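Beta-hexosaminidase Amuc_2018 (Akkermansia muciniphila, PDB 6JEA) hydrolyses terminal non-reducing N-acetylhexosamine residues, releasing GlcNAc from unbranched N-glycans and chitobiose and cleaving some beta-linked GlcNAc and GalNAc units of other glycans. Local coordinates at residues F306-N311 with I333-K338. Sequence-based numbering, arbitrary orientation.
Sequences FWYEGN and IEKTKK. With NAG (2-acetamido-2-deoxy-beta-D-glucopyranose), chain B.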
ATOM      1  N   PHE A 306       8.728   3.334   8.181  1.00 26.91           N
ATOM      2  CA  PHE A 306       7.998   3.326   9.447  1.00 28.62           C
ATOM      3  C   PHE A 306       6.646   4.013   9.316  1.00 29.54           C
ATOM      4  O   PHE A 306       6.469   4.919   8.502  1.00 30.24           O
ATOM      5  CB  PHE A 306       8.779   4.027  10.570  1.00 28.09           C
ATOM      6  CG  PHE A 306      10.140   3.449  10.824  1.00 29.73           C
ATOM      7  CD1 PHE A 306      11.245   3.913  10.131  1.00 30.31           C
ATOM      8  CD2 PHE A 306      10.320   2.462  11.777  1.00 30.65           C
ATOM      9  CE1 PHE A 306      12.503   3.393  10.372  1.00 32.84           C
ATOM     10  CE2 PHE A 306      11.577   1.937  12.021  1.00 31.91           C
ATOM     11  CZ  PHE A 306      12.669   2.404  11.316  1.00 27.33           C
ATOM     12  N   TRP A 307       5.691   3.570  10.133  1.00 25.88           N
ATOM     13  CA  TRP A 307       4.536   4.401  10.448  1.00 29.72           C
ATOM     14  C   TRP A 307       5.001   5.524  11.366  1.00 28.94           C
ATOM     15  O   TRP A 307       5.573   5.262  12.429  1.00 31.83           O
ATOM     16  CB  TRP A 307       3.433   3.583  11.118  1.00 28.58           C
ATOM     17  CG  TRP A 307       2.919   2.433  10.297  1.00 29.73           C
ATOM     18  CD1 TRP A 307       3.057   1.104  10.576  1.00 26.87           C
ATOM     19  CD2 TRP A 307       2.183   2.510   9.066  1.00 27.13           C
ATOM     20  NE1 TRP A 307       2.455   0.349   9.599  1.00 28.25           N
ATOM     21  CE2 TRP A 307       1.911   1.187   8.660  1.00 28.69           C
ATOM     22  CE3 TRP A 307       1.729   3.566   8.269  1.00 25.98           C
ATOM     23  CZ2 TRP A 307       1.207   0.893   7.491  1.00 26.80           C
ATOM     24  CZ3 TRP A 307       1.028   3.272   7.109  1.00 25.84           C
ATOM     25  CH2 TRP A 307       0.774   1.947   6.732  1.00 25.86           C
ATOM     26  N   TYR A 308       4.773   6.769  10.961  1.00 28.29           N
ATOM     27  CA  TYR A 308       5.398   7.894  11.645  1.00 32.27           C
ATOM     28  C   TYR A 308       4.863   8.049  13.064  1.00 32.21           C
ATOM     29  O   TYR A 308       3.653   7.972  13.300  1.00 32.43           O
ATOM     30  CB  TYR A 308       5.176   9.184  10.858  1.00 32.22           C
ATOM     31  CG  TYR A 308       6.003  10.353  11.347  1.00 36.33           C
ATOM     32  CD1 TYR A 308       7.369  10.219  11.565  1.00 35.73           C
ATOM     33  CD2 TYR A 308       5.421  11.595  11.572  1.00 39.74           C
ATOM     34  CE1 TYR A 308       8.131  11.286  12.003  1.00 35.61           C
ATOM     35  CE2 TYR A 308       6.178  12.670  12.011  1.00 41.40           C
ATOM     36  CZ  TYR A 308       7.532  12.508  12.224  1.00 40.01           C
ATOM     37  OH  TYR A 308       8.287  13.572  12.658  1.00 45.25           O
ATOM     38  N   GLU A 309       5.778   8.255  14.008  1.00 33.71           N
ATOM     39  CA  GLU A 309       5.451   8.683  15.363  1.00 38.73           C
ATOM     40  C   GLU A 309       6.263   9.935  15.652  1.00 41.61           C
ATOM     41  O   GLU A 309       7.497   9.898  15.598  1.00 43.81           O
ATOM     42  CB  GLU A 309       5.750   7.591  16.397  1.00 38.46           C
ATOM     43  CG  GLU A 309       4.876   6.341  16.294  1.00 33.78           C
ATOM     44  CD  GLU A 309       3.437   6.567  16.740  1.00 39.37           C
ATOM     45  OE1 GLU A 309       3.071   7.721  17.052  1.00 45.31           O
ATOM     46  OE2 GLU A 309       2.668   5.583  16.783  1.00 38.18           O
ATOM     47  N   GLY A 310       5.572  11.036  15.955  1.00 46.50           N
ATOM     48  CA  GLY A 310       6.246  12.323  16.054  1.00 51.30           C
ATOM     49  C   GLY A 310       7.375  12.333  17.068  1.00 53.92           C
ATOM     50  O   GLY A 310       8.504  12.720  16.756  1.00 52.10           O
ATOM     51  N   ASN A 311       7.086  11.910  18.296  1.00 52.60           N
ATOM     52  CA  ASN A 311       8.097  11.940  19.347  1.00 59.03           C
ATOM     53  C   ASN A 311       8.634  10.545  19.638  1.00 58.43           C
ATOM     54  O   ASN A 311       8.679  10.118  20.797  1.00 63.39           O
ATOM     55  CB  ASN A 311       7.528  12.576  20.618  1.00 65.35           C
ATOM     56  CG  ASN A 311       6.081  12.190  20.870  1.00 70.22           C
ATOM     57  OD1 ASN A 311       5.159  12.847  20.384  1.00 67.52           O
ATOM     58  ND2 ASN A 311       5.877  11.125  21.640  1.00 70.05           N
ATOM     59  N   ILE A 333       4.172  16.654   7.752  1.00 35.62           N
ATOM     60  CA  ILE A 333       4.940  17.246   6.659  1.00 35.15           C
ATOM     61  C   ILE A 333       6.027  18.160   7.209  1.00 35.65           C
ATOM     62  O   ILE A 333       7.215  18.019   6.884  1.00 35.33           O
ATOM     63  CB  ILE A 333       4.006  18.004   5.697  1.00 33.60           C
ATOM     64  CG1 ILE A 333       3.096  17.031   4.948  1.00 32.83           C
ATOM     65  CG2 ILE A 333       4.816  18.838   4.718  1.00 37.28           C
ATOM     66  CD1 ILE A 333       2.073  17.709   4.066  1.00 34.46           C
ATOM     67  N   GLU A 334       5.637  19.096   8.075  1.00 38.88           N
ATOM     68  CA  GLU A 334       6.600  20.075   8.571  1.00 39.81           C
ATOM     69  C   GLU A 334       7.631  19.432   9.498  1.00 38.47           C
ATOM     70  O   GLU A 334       8.818  19.782   9.452  1.00 40.42           O
ATOM     71  CB  GLU A 334       5.863  21.225   9.255  1.00 39.49           C
ATOM     72  CG  GLU A 334       4.937  21.970   8.296  1.00 46.11           C
ATOM     73  CD  GLU A 334       4.405  23.272   8.862  1.00 58.03           C
ATOM     74  OE1 GLU A 334       4.740  23.605  10.019  1.00 71.87           O
ATOM     75  OE2 GLU A 334       3.651  23.965   8.145  1.00 54.18           O
ATOM     76  N   LYS A 335       7.212  18.464  10.320  1.00 39.16           N
ATOM     77  CA  LYS A 335       8.162  17.798  11.207  1.00 43.23           C
ATOM     78  C   LYS A 335       9.182  16.987  10.421  1.00 39.48           C
ATOM     79  O   LYS A 335      10.374  17.000  10.750  1.00 40.31           O
ATOM     80  CB  LYS A 335       7.428  16.901  12.202  1.00 39.96           C
ATOM     81  CG  LYS A 335       6.717  17.647  13.313  1.00 45.71           C
ATOM     82  CD  LYS A 335       6.456  16.730  14.493  1.00 47.55           C
ATOM     83  CE  LYS A 335       7.760  16.177  15.043  1.00 51.74           C
ATOM     84  NZ  LYS A 335       7.554  15.399  16.295  1.00 56.25           N
ATOM     85  N   THR A 336       8.740  16.271   9.384  1.00 34.17           N
ATOM     86  CA  THR A 336       9.680  15.501   8.579  1.00 40.09           C
ATOM     87  C   THR A 336      10.619  16.416   7.809  1.00 36.74           C
ATOM     88  O   THR A 336      11.800  16.092   7.637  1.00 36.82           O
ATOM     89  CB  THR A 336       8.933  14.570   7.622  1.00 35.91           C
ATOM     90  OG1 THR A 336       7.943  15.311   6.898  1.00 34.48           O
ATOM     91  CG2 THR A 336       8.264  13.441   8.391  1.00 30.46           C
ATOM     92  N   LYS A 337      10.122  17.568   7.343  1.00 37.05           N
ATOM     93  CA  LYS A 337      11.015  18.513   6.678  1.00 39.39           C
ATOM     94  C   LYS A 337      12.069  19.037   7.644  1.00 44.64           C
ATOM     95  O   LYS A 337      13.236  19.202   7.270  1.00 43.48           O
ATOM     96  CB  LYS A 337      10.224  19.670   6.071  1.00 44.41           C
ATOM     97  CG  LYS A 337      11.081  20.592   5.209  1.00 46.02           C
ATOM     98  CD  LYS A 337      10.244  21.644   4.496  1.00 52.94           C
ATOM     99  CE  LYS A 337      11.115  22.554   3.644  1.00 53.92           C
ATOM    100  NZ  LYS A 337      12.131  23.276   4.459  1.00 59.47           N
ATOM    101  N   LYS A 338      11.678  19.295   8.896  1.00 47.22           N
ATOM    102  CA  LYS A 338      12.656  19.717   9.894  1.00 44.20           C
ATOM    103  C   LYS A 338      13.673  18.616  10.177  1.00 43.66           C
ATOM    104  O   LYS A 338      14.880  18.878  10.252  1.00 42.08           O
ATOM    105  CB  LYS A 338      11.951  20.132  11.184  1.00 45.20           C
ATOM    106  CG  LYS A 338      11.091  21.379  11.064  1.00 52.67           C
ATOM    107  CD  LYS A 338      10.573  21.819  12.429  1.00 56.46           C
ATOM    108  CE  LYS A 338       9.850  20.683  13.145  1.00 57.27           C
ATOM    109  NZ  LYS A 338       9.336  21.093  14.484  1.00 55.27           N
TER
HETATM  110  C1  NAG B 501      -4.442   1.455  11.533  1.00 34.48           C
HETATM  111  C2  NAG B 501      -3.620   0.377  12.247  1.00 33.08           C
HETATM  112  C3  NAG B 501      -4.005  -1.016  11.747  1.00 34.36           C
HETATM  113  C4  NAG B 501      -5.513  -1.217  11.787  1.00 34.76           C
HETATM  114  C5  NAG B 501      -6.209  -0.072  11.063  1.00 33.33           C
HETATM  115  C6  NAG B 501      -7.715  -0.152  11.131  1.00 32.92           C
HETATM  116  C7  NAG B 501      -1.376   1.025  13.013  1.00 33.94           C
HETATM  117  C8  NAG B 501       0.055   1.213  12.616  1.00 31.97           C
HETATM  118  N2  NAG B 501      -2.199   0.607  12.046  1.00 32.24           N
HETATM  119  O1  NAG B 501      -4.161   2.696  12.090  1.00 34.36           O
HETATM  120  O3  NAG B 501      -3.367  -1.991  12.564  1.00 39.59           O
HETATM  121  O4  NAG B 501      -5.858  -2.441  11.150  1.00 34.57           O
HETATM  122  O5  NAG B 501      -5.829   1.170  11.669  1.00 32.71           O
HETATM  123  O6  NAG B 501      -8.317   0.907  10.399  1.00 33.20           O
HETATM  124  O7  NAG B 501      -1.769   1.242  14.154  1.00 38.67           O
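Tyr308 reaches from the loop that follows strand 303-307 to helix 329-339, where its hydroxyl meets Lys335 and its ring meets Thr336. With CG anti to the backbone N (chi1 -169°), the ring swings out from the loop and carries its hydroxyl to the flank of Lys335. Tyr308 OH is 3.5 Å from Lys335 CB, which lies near the ring plane at the edge, and 3.6 Å from Lys335 CE; the lysine chain crosses past the OH and rises toward Gly310. Thr336 instead offers its methyl to one face: CG2 stands 4.2 Å from the centroid of the Tyr308 ring, 18° off the normal, in a CH-pi contact shifted toward the CZ side. On the opposite face Gly310 N sits above the centre, where the loop curls back over its own tyrosine. The Thr336 hydroxyl turns to the helix backbone, with the carbonyl of Ser332 as its main partner and His391 also hydrogen-bonded. Lys335 bends at chi3 (60°) and ends at the loop backbone, its NZ making a weak hydrogen bond of 2.9 Å to Gly310 O. This one hydrogen bond between the segments lies at their partly exposed margin; the rest is van der Waals and CH-pi packing, joined by Val321, which touches both Tyr308 and Thr336. The strand end just before the loop reaches the substrate pocket through Trp307: the acetamide methyl of NAG rests over one face of its indole, NAG C8 3.6 Å from Trp307 CD1. Tyr308 O accepts a hydrogen bond from the substrate-binding Trp324. Strand 303-307, loop, parallel strand 320-323, then helix 329-339 packing back on the loop: this order belongs to the beta/alpha (TIM) barrel of glycoside hydrolase family 20, with the sugar at the C-terminal strand ends.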